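Local atomic coordinates of uncharacterized protein (PDB entry 6R9N), a protein that probably serves as an Fe(II) and oxygen sensor for bacterial chemotaxis, using a di-iron centre that stabilises an iron-peroxy species. Residues F78-P83 and S165-A170; H55-V60 and I89-G94; E186-L191 and A227-E232; K99-S104 and M129-P134. All blocks are in the same frame, centred on the assembly; numbering follows the deposited sequence.

Contact 1: residues F78-P83 and S165-A170; sequences FSHQDP and SGDIGA. With FE (Fe (III) ion), chain D; FE (Fe (III) ion), chain C; O (oxygen atom), chain F; PER (peroxide ion), chain E.
The di-iron site of this metallo-beta-lactamase-like protein takes shape where His80 and Asp82 on one loop face Asp167 on another, and the metals do the joining. One iron is bound by His80 NE2 at 2.4 Å, Asp82 OD2 at 2.0 Å and Asp167 OD2 at 2.1 Å; His148 is its other protein ligand. Asp167 bridges the pair, because its OD1 reaches the second iron at 2.2 Å, where Asp84, Gln224 and His225 complete the protein ligands. The single oxygen atom and the peroxide also span both irons. With CG between its backbone N and carbonyl carbon (chi1 60°), His80 brings NE2 to the iron and ND1 to Ser79 OG, donating at 2.8 Å close to the ring plane. This bond helps to fix the imidazole's rotation, and the hydroxyl is in turn hydrogen-bonded to Asp50. The same OG rests on Gly166 CA at 4.0 Å, so the second shell also touches the other loop's backbone. Asp82 OD1, turned from the iron, is hydrogen-bonded to Gln81 of the second subunit, which ties the site to the dimer. The first loop leads from strand 73-77 into helix 83-86; the second leaves strand 162-164 toward helix 185-199.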
loop_
_atom_site.group_PDB
_atom_site.type_symbol
_atom_site.label_atom_id
_atom_site.label_comp_id
_atom_site.label_asym_id
_atom_site.label_seq_id
_atom_site.Cartn_x
_atom_site.Cartn_y
_atom_site.Cartn_z
ATOM N N PHE A 78 -12.520 -1.064 4.173
ATOM C CA PHE A 78 -11.088 -0.792 4.082
ATOM C C PHE A 78 -10.882 0.185 2.931
ATOM O O PHE A 78 -11.123 -0.170 1.766
ATOM C CB PHE A 78 -10.282 -2.067 3.801
ATOM C CG PHE A 78 -10.165 -3.010 4.957
ATOM C CD1 PHE A 78 -10.691 -2.715 6.189
ATOM C CD2 PHE A 78 -9.494 -4.203 4.805
ATOM C CE1 PHE A 78 -10.562 -3.598 7.247
ATOM C CE2 PHE A 78 -9.360 -5.091 5.863
ATOM C CZ PHE A 78 -9.903 -4.782 7.084
ATOM N N SER A 79 -10.401 1.395 3.240
ATOM C CA SER A 79 -10.171 2.362 2.169
ATOM C C SER A 79 -9.136 1.837 1.171
ATOM O O SER A 79 -9.265 2.064 -0.039
ATOM C CB SER A 79 -9.739 3.716 2.747
ATOM O OG SER A 79 -8.508 3.623 3.444
ATOM N N HIS A 80 -8.119 1.122 1.645
ATOM C CA HIS A 80 -7.104 0.535 0.749
ATOM C C HIS A 80 -6.313 -0.515 1.536
ATOM O O HIS A 80 -6.760 -0.974 2.593
ATOM C CB HIS A 80 -6.210 1.628 0.129
ATOM C CG HIS A 80 -5.446 2.442 1.131
ATOM N ND1 HIS A 80 -6.059 3.182 2.123
ATOM C CD2 HIS A 80 -4.112 2.646 1.280
ATOM C CE1 HIS A 80 -5.135 3.808 2.837
ATOM N NE2 HIS A 80 -3.948 3.493 2.351
ATOM N N GLN A 81 -5.126 -0.868 1.040
ATOM C CA GLN A 81 -4.406 -2.069 1.463
ATOM C C GLN A 81 -3.400 -1.838 2.582
ATOM O O GLN A 81 -2.851 -2.817 3.104
ATOM C CB GLN A 81 -3.668 -2.687 0.258
ATOM C CG GLN A 81 -2.266 -2.073 -0.031
ATOM C CD GLN A 81 -2.337 -0.747 -0.784
ATOM O OE1 GLN A 81 -3.419 -0.143 -0.912
ATOM N NE2 GLN A 81 -1.177 -0.279 -1.289
ATOM N N ASP A 82 -3.153 -0.589 2.977
ATOM C CA ASP A 82 -2.025 -0.284 3.847
ATOM C C ASP A 82 -2.160 -0.926 5.230
ATOM O O ASP A 82 -3.269 -1.147 5.723
ATOM C CB ASP A 82 -1.884 1.225 4.012
ATOM C CG ASP A 82 -1.198 1.854 2.856
ATOM O OD1 ASP A 82 -0.865 1.121 1.894
ATOM O OD2 ASP A 82 -0.980 3.075 2.906
ATOM N N PRO A 83 -1.030 -1.207 5.890
ATOM C CA PRO A 83 -1.089 -1.789 7.245
ATOM C C PRO A 83 -1.775 -0.908 8.281
ATOM O O PRO A 83 -2.446 -1.436 9.178
ATOM C CB PRO A 83 0.396 -2.008 7.585
ATOM C CG PRO A 83 1.046 -2.189 6.237
ATOM C CD PRO A 83 0.333 -1.228 5.336
ATOM N N SER A 165 -12.574 9.841 4.094
ATOM C CA SER A 165 -11.764 10.111 2.912
ATOM C C SER A 165 -10.470 9.297 2.854
ATOM O O SER A 165 -9.653 9.533 1.966
ATOM C CB SER A 165 -11.439 11.609 2.848
ATOM O OG SER A 165 -10.756 12.024 4.024
ATOM N N GLY A 166 -10.268 8.344 3.760
ATOM C CA GLY A 166 -9.029 7.587 3.739
ATOM C C GLY A 166 -7.841 8.483 4.031
ATOM O O GLY A 166 -7.862 9.286 4.962
ATOM N N ASP A 167 -6.771 8.324 3.251
ATOM C CA ASP A 167 -5.583 9.160 3.440
ATOM C C ASP A 167 -5.781 10.593 2.955
ATOM O O ASP A 167 -4.917 11.438 3.199
ATOM C CB ASP A 167 -4.380 8.562 2.711
ATOM C CG ASP A 167 -3.783 7.382 3.435
ATOM O OD1 ASP A 167 -3.996 7.245 4.656
ATOM O OD2 ASP A 167 -3.101 6.578 2.771
ATOM N N ILE A 168 -6.851 10.875 2.213
ATOM C CA ILE A 168 -7.045 12.218 1.689
ATOM C C ILE A 168 -7.466 13.146 2.826
ATOM O O ILE A 168 -8.391 12.847 3.591
ATOM C CB ILE A 168 -8.057 12.189 0.533
ATOM C CG1 ILE A 168 -7.509 11.296 -0.587
ATOM C CG2 ILE A 168 -8.316 13.586 -0.011
ATOM C CD1 ILE A 168 -8.556 10.795 -1.564
ATOM N N GLY A 169 -6.753 14.260 2.969
ATOM C CA GLY A 169 -6.935 15.148 4.094
ATOM C C GLY A 169 -6.121 14.782 5.314
ATOM O O GLY A 169 -6.146 15.526 6.298
ATOM N N ALA A 170 -5.369 13.678 5.264
ATOM C CA ALA A 170 -4.660 13.201 6.442
ATOM C C ALA A 170 -3.656 14.232 6.930
ATOM O O ALA A 170 -2.949 14.862 6.139
ATOM C CB ALA A 170 -3.935 11.892 6.135
HETATM FE FE FE D . -2.049 4.784 3.016
HETATM FE FE FE C . -3.001 5.951 6.121
HETATM O O O F . -2.825 4.287 4.886
HETATM O O1 PER E . -1.004 6.663 5.243
HETATM O O2 PER E . -0.417 6.074 4.000
#

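Contact 2: residues H55-V60 and I89-G94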
loop_
_atom_site.group_PDB
_atom_site.type_symbol
_atom_site.label_atom_id
_atom_site.label_comp_id
_atom_site.label_asym_id
_atom_site.label_seq_id
_atom_site.Cartn_x
_atom_site.Cartn_y
_atom_site.Cartn_z
ATOM N N HIS A 55 -2.912 -3.106 17.537
ATOM C CA HIS A 55 -2.704 -2.694 18.912
ATOM C C HIS A 55 -3.939 -1.996 19.475
ATOM O O HIS A 55 -4.800 -1.497 18.743
ATOM C CB HIS A 55 -1.469 -1.811 19.045
ATOM C CG HIS A 55 -0.683 -2.106 20.279
ATOM N ND1 HIS A 55 -0.904 -1.454 21.475
ATOM C CD2 HIS A 55 0.275 -3.031 20.525
ATOM C CE1 HIS A 55 -0.091 -1.944 22.395
ATOM N NE2 HIS A 55 0.635 -2.900 21.844
ATOM N N LEU A 56 -3.960 -1.908 20.806
ATOM C CA LEU A 56 -5.156 -2.090 21.626
ATOM C C LEU A 56 -6.416 -2.336 20.804
ATOM O O LEU A 56 -7.245 -1.438 20.593
ATOM C CB LEU A 56 -5.354 -0.897 22.565
ATOM C CG LEU A 56 -4.268 -0.775 23.637
ATOM C CD1 LEU A 56 -3.549 0.562 23.519
ATOM C CD2 LEU A 56 -4.838 -0.977 25.039
ATOM N N PHE A 57 -6.548 -3.574 20.325
ATOM C CA PHE A 57 -7.787 -3.995 19.699
ATOM C C PHE A 57 -8.924 -3.840 20.693
ATOM O O PHE A 57 -10.055 -3.516 20.319
ATOM C CB PHE A 57 -7.629 -5.437 19.228
ATOM C CG PHE A 57 -8.909 -6.102 18.836
ATOM C CD1 PHE A 57 -9.364 -7.209 19.535
ATOM C CD2 PHE A 57 -9.644 -5.650 17.758
ATOM C CE1 PHE A 57 -10.539 -7.842 19.165
ATOM C CE2 PHE A 57 -10.812 -6.279 17.392
ATOM C CZ PHE A 57 -11.257 -7.372 18.093
ATOM N N SER A 58 -8.605 -3.980 21.977
ATOM C CA SER A 58 -9.592 -3.875 23.031
ATOM C C SER A 58 -9.995 -2.435 23.284
ATOM O O SER A 58 -11.049 -2.193 23.880
ATOM C CB SER A 58 -9.044 -4.513 24.306
ATOM O OG SER A 58 -9.065 -5.933 24.205
ATOM N N ARG A 59 -9.203 -1.469 22.819
ATOM C CA ARG A 59 -9.633 -0.080 22.922
ATOM C C ARG A 59 -10.776 0.189 21.952
ATOM O O ARG A 59 -11.797 0.782 22.326
ATOM C CB ARG A 59 -8.458 0.864 22.660
ATOM C CG ARG A 59 -8.770 2.317 22.976
ATOM C CD ARG A 59 -7.804 3.298 22.307
ATOM N NE ARG A 59 -7.987 3.503 20.861
ATOM N NH1 ARG A 59 -10.247 4.054 20.910
ATOM N NH2 ARG A 59 -9.108 4.024 18.927
ATOM N N VAL A 60 -10.627 -0.255 20.702
ATOM C CA VAL A 60 -11.678 -0.045 19.713
ATOM C C VAL A 60 -12.943 -0.802 20.107
ATOM O O VAL A 60 -14.054 -0.267 20.011
ATOM C CB VAL A 60 -11.184 -0.460 18.319
ATOM C CG1 VAL A 60 -12.158 0.014 17.248
ATOM C CG2 VAL A 60 -9.780 0.077 18.071
ATOM N N ILE A 89 -7.096 -7.159 10.785
ATOM C CA ILE A 89 -8.201 -7.844 10.112
ATOM C C ILE A 89 -8.518 -9.199 10.754
ATOM O O ILE A 89 -9.685 -9.598 10.835
ATOM C CB ILE A 89 -7.888 -7.979 8.610
ATOM C CG1 ILE A 89 -9.125 -8.441 7.844
ATOM C CG2 ILE A 89 -6.683 -8.894 8.367
ATOM C CD1 ILE A 89 -8.826 -8.862 6.425
ATOM N N ALA A 90 -7.497 -9.941 11.194
ATOM C CA ALA A 90 -7.744 -11.261 11.777
ATOM C C ALA A 90 -8.566 -11.162 13.057
ATOM O O ALA A 90 -9.450 -11.991 13.303
ATOM C CB ALA A 90 -6.423 -11.983 12.044
ATOM N N LEU A 91 -8.302 -10.141 13.878
ATOM C CA LEU A 91 -9.034 -9.994 15.131
ATOM C C LEU A 91 -10.503 -9.659 14.890
ATOM O O LEU A 91 -11.381 -10.150 15.609
ATOM C CB LEU A 91 -8.382 -8.914 15.987
ATOM C CG LEU A 91 -6.893 -9.132 16.236
ATOM C CD1 LEU A 91 -6.302 -7.912 16.907
ATOM C CD2 LEU A 91 -6.689 -10.390 17.085
ATOM N N TRP A 92 -10.797 -8.814 13.900
ATOM C CA TRP A 92 -12.192 -8.462 13.662
ATOM C C TRP A 92 -12.961 -9.625 13.056
ATOM O O TRP A 92 -14.154 -9.797 13.346
ATOM C CB TRP A 92 -12.282 -7.226 12.768
ATOM C CG TRP A 92 -11.707 -6.012 13.425
ATOM C CD1 TRP A 92 -10.496 -5.427 13.164
ATOM C CD2 TRP A 92 -12.300 -5.251 14.478
ATOM N NE1 TRP A 92 -10.309 -4.342 13.985
ATOM C CE2 TRP A 92 -11.403 -4.213 14.801
ATOM C CE3 TRP A 92 -13.506 -5.344 15.180
ATOM C CZ2 TRP A 92 -11.674 -3.277 15.788
ATOM C CZ3 TRP A 92 -13.771 -4.408 16.171
ATOM C CH2 TRP A 92 -12.860 -3.390 16.461
ATOM N N LEU A 93 -12.296 -10.450 12.239
ATOM C CA LEU A 93 -12.970 -11.597 11.632
ATOM C C LEU A 93 -13.377 -12.635 12.663
ATOM O O LEU A 93 -14.323 -13.392 12.419
ATOM C CB LEU A 93 -12.077 -12.251 10.560
ATOM C CG LEU A 93 -11.863 -11.456 9.267
ATOM C CD1 LEU A 93 -11.121 -12.288 8.230
ATOM C CD2 LEU A 93 -13.186 -10.958 8.704
ATOM N N GLY A 94 -12.714 -12.657 13.821
ATOM C CA GLY A 94 -13.031 -13.654 14.824
ATOM C C GLY A 94 -14.261 -13.330 15.641
ATOM O O GLY A 94 -14.950 -14.245 16.102
#
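Phe57 presents a face to Leu91 and an edge to Trp92, and both uses of its ring help to join helix 57-65 to helix 89-95. Over that face sits Leu91 CB, 3.7 Å from the centroid of the Phe57 ring and only 5° off its normal, a well-centred CH-pi contact. The indole in turn offers a face to Phe57, whose CE2 points down onto the fused rings and comes within 3.4 Å of Trp92 CE2. Ring centroids of Phe57 and the six-membered ring of Trp92 are 4.6 Å apart with planes at 80°, which is a T-shaped (edge-to-face) pair. At the far rim of the indole, near its plane, Val60 CG1 meets Trp92 CH2 at 3.6 Å.

The phenyl group reaches across because its CG stands opposite the backbone N (chi1 167°). Leu91 slides past it in the reverse sense, and its CD1 closes against Phe57 CB at 3.6 Å. Trp92 goes deeper, touching Val61 and Ile64 of the same helix 57-65, as well as Pro51.

Apart from the indole N-H, the side-chain groups that meet here are hydrocarbon. Cohesion therefore probably rests mainly on shape and dispersion, with the C-H edge of Phe57 over the indole pi cloud probably adding a modest electrostatic attraction that favours the near-perpendicular setting.

Contact 3: residues E186-L191 and A227-E232; sequences EKHLPL and AIYKDE
His188 and Tyr229 form the close part of this contact, the tyrosine hydroxyl lying at the edge of the imidazole and near its plane. Tyr229 OH stands 3.4 Å from His188 CD2, while the centroids of the two rings are 5.5 Å apart with planes at 85°, an oblique arrangement in which the side chains cross at about a right angle. The hydroxyl's main polar partner is the carbonyl O of Gly169, to which it is hydrogen-bonded, so it is held beside the histidine by the loop that follows the iron ligand Asp167.

Beyond the imidazole the fit is looser. Ala227 CB comes no nearer to His188 CE1 than 4.4 Å, and a water spans the distance instead: it is hydrogen-bonded to His188 NE2 at 2.8 Å and donates to Ala227 O at 2.7 Å. His188 reaches this water with its CG anti to the backbone N (chi1 -162°). Ala227 is itself partly exposed, whereas His188 and Tyr229 are buried, so the bridging water probably marks the side of the contact nearer to solvent.

Tyr229 belongs to strand 229-230, at an end of the six-stranded sheet, where its backbone pairs with Ile221. Its ring is packed against Phe185 and Ile192 of helix 185-199, which also carries His188, and against Phe237 of helix 232-242.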
loop_
_atom_site.group_PDB
_atom_site.type_symbol
_atom_site.label_atom_id
_atom_site.label_comp_id
_atom_site.label_asym_id
_atom_site.label_seq_id
_atom_site.Cartn_x
_atom_site.Cartn_y
_atom_site.Cartn_z
ATOM N N GLU A 186 -4.871 27.569 8.057
ATOM C CA GLU A 186 -3.466 27.944 7.958
ATOM C C GLU A 186 -2.631 27.278 9.038
ATOM O O GLU A 186 -1.485 26.910 8.779
ATOM C CB GLU A 186 -3.297 29.464 8.050
ATOM C CG GLU A 186 -3.835 30.237 6.882
ATOM C CD GLU A 186 -3.066 29.952 5.620
ATOM O OE1 GLU A 186 -1.837 29.713 5.709
ATOM O OE2 GLU A 186 -3.690 29.954 4.538
ATOM N N LYS A 187 -3.174 27.101 10.246
ATOM C CA LYS A 187 -2.409 26.388 11.265
ATOM C C LYS A 187 -2.357 24.893 10.974
ATOM O O LYS A 187 -1.407 24.209 11.379
ATOM C CB LYS A 187 -3.013 26.622 12.650
ATOM C CG LYS A 187 -2.436 27.797 13.415
ATOM C CD LYS A 187 -2.553 27.592 14.927
ATOM C CE LYS A 187 -2.419 28.913 15.680
ATOM N NZ LYS A 187 -3.530 29.115 16.661
ATOM N N HIS A 188 -3.381 24.365 10.299
ATOM C CA HIS A 188 -3.412 22.947 9.963
ATOM C C HIS A 188 -2.519 22.608 8.780
ATOM O O HIS A 188 -1.984 21.498 8.717
ATOM C CB HIS A 188 -4.841 22.526 9.649
ATOM C CG HIS A 188 -5.062 21.051 9.713
ATOM N ND1 HIS A 188 -4.981 20.339 10.891
ATOM C CD2 HIS A 188 -5.376 20.154 8.750
ATOM C CE1 HIS A 188 -5.241 19.067 10.650
ATOM N NE2 HIS A 188 -5.485 18.930 9.360
ATOM N N LEU A 189 -2.343 23.544 7.851
ATOM C CA LEU A 189 -1.628 23.260 6.607
ATOM C C LEU A 189 -0.269 22.606 6.811
ATOM O O LEU A 189 0.034 21.650 6.074
ATOM C CB LEU A 189 -1.480 24.549 5.787
ATOM C CG LEU A 189 -1.532 24.462 4.258
ATOM C CD1 LEU A 189 -2.497 23.403 3.779
ATOM C CD2 LEU A 189 -1.937 25.816 3.689
ATOM N N PRO A 190 0.586 23.046 7.742
ATOM C CA PRO A 190 1.887 22.371 7.904
ATOM C C PRO A 190 1.770 20.908 8.289
ATOM O O PRO A 190 2.750 20.173 8.152
ATOM C CB PRO A 190 2.578 23.175 9.018
ATOM C CG PRO A 190 1.837 24.468 9.093
ATOM C CD PRO A 190 0.423 24.133 8.721
ATOM N N LEU A 191 0.623 20.471 8.814
ATOM C CA LEU A 191 0.445 19.071 9.184
ATOM C C LEU A 191 0.072 18.183 7.997
ATOM O O LEU A 191 0.245 16.959 8.065
ATOM C CB LEU A 191 -0.613 18.968 10.288
ATOM C CG LEU A 191 -0.432 19.918 11.474
ATOM C CD1 LEU A 191 -1.453 19.605 12.553
ATOM C CD2 LEU A 191 0.983 19.852 12.034
ATOM N N ALA A 227 -7.355 15.654 12.352
ATOM C CA ALA A 227 -8.646 16.233 12.680
ATOM C C ALA A 227 -9.541 16.333 11.445
ATOM O O ALA A 227 -9.085 16.290 10.297
ATOM C CB ALA A 227 -8.476 17.609 13.321
ATOM N N ILE A 228 -10.832 16.497 11.714
ATOM C CA ILE A 228 -11.914 16.440 10.731
ATOM C C ILE A 228 -12.196 17.839 10.199
ATOM O O ILE A 228 -12.190 18.815 10.956
ATOM C CB ILE A 228 -13.176 15.823 11.380
ATOM C CG1 ILE A 228 -12.938 14.348 11.711
ATOM C CG2 ILE A 228 -14.421 16.008 10.482
ATOM C CD1 ILE A 228 -13.668 13.853 12.940
ATOM N N TYR A 229 -12.462 17.941 8.895
ATOM C CA TYR A 229 -12.857 19.203 8.271
ATOM C C TYR A 229 -14.374 19.325 8.281
ATOM O O TYR A 229 -15.075 18.403 7.850
ATOM C CB TYR A 229 -12.339 19.276 6.825
ATOM C CG TYR A 229 -10.858 18.980 6.689
ATOM C CD1 TYR A 229 -10.385 17.669 6.629
ATOM C CD2 TYR A 229 -9.934 20.007 6.617
ATOM C CE1 TYR A 229 -9.030 17.399 6.509
ATOM C CE2 TYR A 229 -8.580 19.747 6.495
ATOM C CZ TYR A 229 -8.134 18.439 6.449
ATOM O OH TYR A 229 -6.784 18.175 6.354
ATOM N N LYS A 230 -14.888 20.440 8.798
ATOM C CA LYS A 230 -16.322 20.686 8.745
ATOM C C LYS A 230 -16.574 22.128 8.326
ATOM O O LYS A 230 -15.696 22.990 8.433
ATOM C CB LYS A 230 -17.031 20.332 10.062
ATOM C CG LYS A 230 -16.855 21.313 11.197
ATOM C CD LYS A 230 -17.834 20.977 12.334
ATOM C CE LYS A 230 -17.424 21.617 13.666
ATOM N NZ LYS A 230 -17.401 23.105 13.656
ATOM N N ASP A 231 -17.761 22.349 7.759
ATOM C CA ASP A 231 -18.284 23.675 7.375
ATOM C C ASP A 231 -17.314 24.334 6.396
ATOM O O ASP A 231 -16.913 23.692 5.414
ATOM C CB ASP A 231 -18.553 24.472 8.646
ATOM C CG ASP A 231 -19.592 23.824 9.529
ATOM O OD1 ASP A 231 -20.457 23.093 9.001
ATOM O OD2 ASP A 231 -19.527 24.038 10.757
ATOM N N GLU A 232 -16.896 25.577 6.631
ATOM C CA GLU A 232 -16.018 26.284 5.712
ATOM C C GLU A 232 -14.688 25.571 5.512
ATOM O O GLU A 232 -13.999 25.830 4.524
ATOM C CB GLU A 232 -15.779 27.702 6.224
ATOM C CG GLU A 232 -14.866 27.767 7.440
ATOM C CD GLU A 232 -15.590 27.451 8.759
ATOM O OE1 GLU A 232 -16.812 27.727 8.855
ATOM O OE2 GLU A 232 -14.931 26.929 9.698
HETATM O O HOH W 1 -6.624 16.399 9.265
#

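Contact 4: residues K99-S104 and M129-P134; sequences KIYISS and MSISLP
Tyr101 and Ile131 reach each other with matching first torsions: CG of Tyr101 (chi1 -76°) and CG1 of Ile131 both lie beside the backbone N, opposite the carbonyl carbon. In Met129, CG stands between the backbone N and the carbonyl carbon (chi1 66°), and an extended chi2 then carries SD toward the ring. The two side chains of the first pair slide past one another in opposite directions. Ile131 CD1 thereby settles over one face of the phenol, 3.9 Å from the Tyr101 ring centroid and 24° off the normal, a CH-pi contact placed toward the rim. Its CG1 packs on Tyr101 CE2 at 3.5 Å.

The motif is the face-to-face packing of two beta sheets in the metallo-beta-lactamase-like sandwich: Tyr101 projects from strand 99-103 of the seven-stranded sheet, and Ile131 from strand 130-132 at the edge of the six-stranded one. Tyr101 CA and Ile131 CA are 9.8 Å apart, so side chains, with one bridging water, span the interval.

Met129 SD adds a Met-aromatic contact, approaching obliquely at 5.1 Å from the Tyr101 ring centroid and touching Tyr101 CE2 at 4.0 Å. Polar linkage comes through a water near the plane of the phenol, hydrogen-bonded to Tyr101 OH at 2.7 Å and donating to the backbone O of Ser130. Val122 of the adjoining strand and Met139 of strand 138-143 continue the packing beside Tyr101 and Ile131.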
loop_
_atom_site.group_PDB
_atom_site.type_symbol
_atom_site.label_atom_id
_atom_site.label_comp_id
_atom_site.label_asym_id
_atom_site.label_seq_id
_atom_site.Cartn_x
_atom_site.Cartn_y
_atom_site.Cartn_z
ATOM N N LYS A 99 -18.934 -8.797 6.363
ATOM C CA LYS A 99 -18.167 -8.787 5.123
ATOM C C LYS A 99 -17.205 -7.603 5.120
ATOM O O LYS A 99 -17.449 -6.578 5.762
ATOM C CB LYS A 99 -19.089 -8.722 3.906
ATOM C CG LYS A 99 -20.034 -9.910 3.777
ATOM C CD LYS A 99 -19.483 -10.976 2.857
ATOM N N ILE A 100 -16.110 -7.746 4.384
ATOM C CA ILE A 100 -15.092 -6.708 4.289
ATOM C C ILE A 100 -15.107 -6.121 2.885
ATOM O O ILE A 100 -14.875 -6.830 1.898
ATOM C CB ILE A 100 -13.704 -7.253 4.641
ATOM C CG1 ILE A 100 -13.684 -7.667 6.106
ATOM C CG2 ILE A 100 -12.654 -6.200 4.388
ATOM C CD1 ILE A 100 -12.354 -8.157 6.560
ATOM N N TYR A 101 -15.339 -4.815 2.803
ATOM C CA TYR A 101 -15.351 -4.127 1.523
ATOM C C TYR A 101 -13.970 -3.552 1.261
ATOM O O TYR A 101 -13.418 -2.821 2.097
ATOM C CB TYR A 101 -16.390 -3.013 1.507
ATOM C CG TYR A 101 -17.840 -3.466 1.356
ATOM C CD1 TYR A 101 -18.445 -4.274 2.315
ATOM C CD2 TYR A 101 -18.604 -3.059 0.262
ATOM C CE1 TYR A 101 -19.792 -4.680 2.183
ATOM C CE2 TYR A 101 -19.936 -3.449 0.115
ATOM C CZ TYR A 101 -20.531 -4.259 1.077
ATOM O OH TYR A 101 -21.863 -4.653 0.924
ATOM N N ILE A 102 -13.418 -3.886 0.098
ATOM C CA ILE A 102 -12.115 -3.386 -0.303
ATOM C C ILE A 102 -12.070 -3.415 -1.819
ATOM O O ILE A 102 -12.786 -4.193 -2.459
ATOM C CB ILE A 102 -10.983 -4.229 0.336
ATOM C CG1 ILE A 102 -9.636 -3.498 0.204
ATOM C CG2 ILE A 102 -10.971 -5.636 -0.264
ATOM C CD1 ILE A 102 -8.564 -4.032 1.102
ATOM N N SER A 103 -11.258 -2.540 -2.394
ATOM C CA SER A 103 -11.040 -2.550 -3.834
ATOM C C SER A 103 -10.740 -3.947 -4.352
ATOM O O SER A 103 -9.976 -4.702 -3.749
ATOM C CB SER A 103 -9.881 -1.627 -4.199
ATOM O OG SER A 103 -9.644 -1.714 -5.595
ATOM N N SER A 104 -11.341 -4.280 -5.496
ATOM C CA SER A 104 -11.007 -5.536 -6.162
ATOM C C SER A 104 -9.511 -5.652 -6.472
ATOM O O SER A 104 -9.020 -6.767 -6.645
ATOM C CB SER A 104 -11.838 -5.696 -7.434
ATOM O OG SER A 104 -11.450 -4.751 -8.407
ATOM N N MET A 129 -19.487 1.579 -5.630
ATOM C CA MET A 129 -20.745 0.874 -5.439
ATOM C C MET A 129 -21.412 1.486 -4.216
ATOM O O MET A 129 -20.788 2.223 -3.451
ATOM C CB MET A 129 -20.520 -0.626 -5.257
ATOM C CG MET A 129 -19.773 -0.963 -3.961
ATOM S SD MET A 129 -19.283 -2.682 -3.757
ATOM C CE MET A 129 -20.795 -3.543 -4.195
ATOM N N SER A 130 -22.691 1.180 -4.047
ATOM C CA SER A 130 -23.468 1.617 -2.894
ATOM C C SER A 130 -23.691 0.475 -1.906
ATOM O O SER A 130 -23.684 -0.705 -2.271
ATOM C CB SER A 130 -24.801 2.213 -3.333
ATOM O OG SER A 130 -24.580 3.467 -3.957
ATOM N N ILE A 131 -23.861 0.841 -0.637
ATOM C CA ILE A 131 -24.232 -0.084 0.429
ATOM C C ILE A 131 -25.512 0.447 1.068
ATOM O O ILE A 131 -25.549 1.600 1.518
ATOM C CB ILE A 131 -23.108 -0.212 1.469
ATOM C CG1 ILE A 131 -21.776 -0.504 0.769
ATOM C CG2 ILE A 131 -23.419 -1.294 2.476
ATOM C CD1 ILE A 131 -20.557 -0.270 1.653
ATOM N N SER A 132 -26.573 -0.371 1.060
ATOM C CA SER A 132 -27.876 0.037 1.582
ATOM C C SER A 132 -27.931 -0.137 3.094
ATOM O O SER A 132 -27.431 -1.126 3.639
ATOM C CB SER A 132 -29.007 -0.786 0.955
ATOM O OG SER A 132 -28.871 -0.917 -0.446
ATOM N N LEU A 133 -28.571 0.803 3.770
ATOM C CA LEU A 133 -28.677 0.691 5.215
ATOM C C LEU A 133 -30.110 0.423 5.657
ATOM O O LEU A 133 -31.065 0.788 4.962
ATOM C CB LEU A 133 -28.173 1.973 5.881
ATOM C CG LEU A 133 -26.691 2.252 5.649
ATOM C CD1 LEU A 133 -26.311 3.542 6.340
ATOM C CD2 LEU A 133 -25.850 1.085 6.131
ATOM N N PRO A 134 -30.289 -0.201 6.833
ATOM C CA PRO A 134 -31.643 -0.486 7.333
ATOM C C PRO A 134 -32.536 0.735 7.455
ATOM O O PRO A 134 -33.756 0.598 7.326
ATOM C CB PRO A 134 -31.379 -1.122 8.707
ATOM C CG PRO A 134 -30.053 -1.736 8.595
ATOM C CD PRO A 134 -29.254 -0.903 7.617
HETATM O O HOH W 2 -23.473 -3.296 -0.821
#

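Burial and chemistry change together across the four contacts. Contact 1, nearest the centre of the chain, relies on metal bonds and a polar second shell; contact 3 is also buried but mixes aromatic packing with a water bridge. Contacts 2 and 4 are only partly buried and largely apolar, one between helices, the other between sheets. Strand 99-103 links several of them: Phe78 of contact 1 packs on Ile100 and Ile102, while Ile89 and Leu93 of contact 2 cover Ile100. The centres of contacts 3 and 4 are about 29 Å apart, and the two reach opposite edge strands of the six-stranded sheet without touching, whereas contact 3 borders a loop of contact 1.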